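Local structure of choline kinase (Streptococcus pneumoniae, 4R78) at residues A[256-259]-A[260-264]. The protein binds adenosine monophosphate in its nucleotide pocket and probably phosphorylates choline, as a kinase with a protein kinase-like fold. Residues are numbered along the deposited sequence; the frame is centred on the assembly and turned at random.
Sequences SHEK and IAIYK
Four successive i to i+4 backbone bonds join Ser256–Lys259 to Ile260–Tyr263, from Ile260 N to Ser256 O at 3.2 Å through to Tyr263 N to Lys259 O at 2.9 Å. These are the first two turns of helix 257-280. Ser256 is its N-cap: OG accepts from Lys259 N at 3.2 Å, with an N-H...O angle of 162°.

Along one flank, Glu258 and Ile262 meet one turn apart. Their side chains cross at a slant, with Glu258 CG 4.0 Å from Ile262 CD1. With CG anti to the backbone N (chi1 -170°) and the rest extended, the Glu258 carboxylate passes alongside Ile262 CD1 to form a salt bridge with Arg182 and a hydrogen bond with Tyr303 OH. This helix start packs against helices 179-186, 223-233 and 238-248 in the helical part of the protein kinase-like fold, away from the nucleotide pocket.

Tyr263 CE2 comes 4.1 Å from Lys259 CB, and Tyr263 CD2 is 3.1 Å from Lys259 O, which approaches the ring obliquely. Chi1 of -70° puts Tyr263 CG beside its own backbone N, turning the ring back toward Lys259. Lys259 is buried; its NZ forms salt bridges with Asp222 and Asp189 and donates a hydrogen bond to Gly187 O. Ile260 CG1 rests 3.4 Å from Ser256 O, while its side chain packs on Met224 and Leu245.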
# COMPACT_ATOMS: atom_id res chain seq x y z
N SER A 256 -13.32 8.93 13.21
CA SER A 256 -12.73 9.03 14.54
C SER A 256 -11.35 9.66 14.42
O SER A 256 -10.42 9.04 13.91
CB SER A 256 -12.63 7.66 15.20
OG SER A 256 -11.79 7.70 16.35
N HIS A 257 -11.21 10.90 14.91
CA HIS A 257 -9.93 11.61 14.88
C HIS A 257 -8.86 10.89 15.71
O HIS A 257 -7.71 10.85 15.30
CB HIS A 257 -10.09 13.05 15.37
CG HIS A 257 -10.79 13.94 14.39
ND1 HIS A 257 -12.16 13.95 14.22
CD2 HIS A 257 -10.30 14.86 13.52
CE1 HIS A 257 -12.48 14.84 13.30
NE2 HIS A 257 -11.37 15.40 12.86
N GLU A 258 -9.25 10.33 16.85
CA GLU A 258 -8.29 9.63 17.70
C GLU A 258 -7.73 8.38 17.03
O GLU A 258 -6.52 8.13 17.11
CB GLU A 258 -8.88 9.29 19.08
CG GLU A 258 -7.81 8.78 20.05
CD GLU A 258 -8.32 8.46 21.44
OE1 GLU A 258 -9.52 8.68 21.72
OE2 GLU A 258 -7.50 8.00 22.26
N LYS A 259 -8.59 7.61 16.36
CA LYS A 259 -8.13 6.43 15.64
C LYS A 259 -7.15 6.81 14.54
O LYS A 259 -6.14 6.14 14.35
CB LYS A 259 -9.31 5.64 15.05
CG LYS A 259 -10.05 4.76 16.03
CD LYS A 259 -11.18 4.05 15.32
CE LYS A 259 -11.86 3.03 16.20
NZ LYS A 259 -13.05 2.46 15.50
N ILE A 260 -7.44 7.89 13.81
CA ILE A 260 -6.53 8.38 12.79
C ILE A 260 -5.15 8.67 13.40
O ILE A 260 -4.13 8.24 12.85
CB ILE A 260 -7.11 9.62 12.06
CG1 ILE A 260 -8.32 9.21 11.22
CG2 ILE A 260 -6.05 10.28 11.16
CD1 ILE A 260 -9.14 10.38 10.70
N ALA A 261 -5.13 9.37 14.53
CA ALA A 261 -3.87 9.71 15.19
C ALA A 261 -3.09 8.46 15.59
O ALA A 261 -1.87 8.39 15.40
CB ALA A 261 -4.14 10.60 16.41
N ILE A 262 -3.80 7.47 16.13
CA ILE A 262 -3.19 6.20 16.54
C ILE A 262 -2.62 5.43 15.35
O ILE A 262 -1.49 4.94 15.40
CB ILE A 262 -4.17 5.34 17.37
CG1 ILE A 262 -4.43 6.01 18.72
CG2 ILE A 262 -3.63 3.92 17.56
CD1 ILE A 262 -5.61 5.45 19.51
N TYR A 263 -3.40 5.33 14.27
CA TYR A 263 -2.96 4.59 13.09
C TYR A 263 -1.78 5.23 12.38
O TYR A 263 -0.96 4.52 11.81
CB TYR A 263 -4.12 4.29 12.14
CG TYR A 263 -5.09 3.26 12.69
CD1 TYR A 263 -4.62 2.05 13.20
CD2 TYR A 263 -6.46 3.49 12.70
CE1 TYR A 263 -5.49 1.10 13.72
CE2 TYR A 263 -7.35 2.55 13.22
CZ TYR A 263 -6.85 1.35 13.72
OH TYR A 263 -7.71 0.41 14.23
N LYS A 264 -1.66 6.56 12.45
CA LYS A 264 -0.47 7.25 11.93
C LYS A 264 0.79 6.73 12.63
O LYS A 264 1.80 6.46 11.98
CB LYS A 264 -0.59 8.77 12.09
CG LYS A 264 -1.54 9.46 11.12
CD LYS A 264 -1.54 10.95 11.37
CE LYS A 264 -2.41 11.71 10.39
NZ LYS A 264 -2.59 13.13 10.82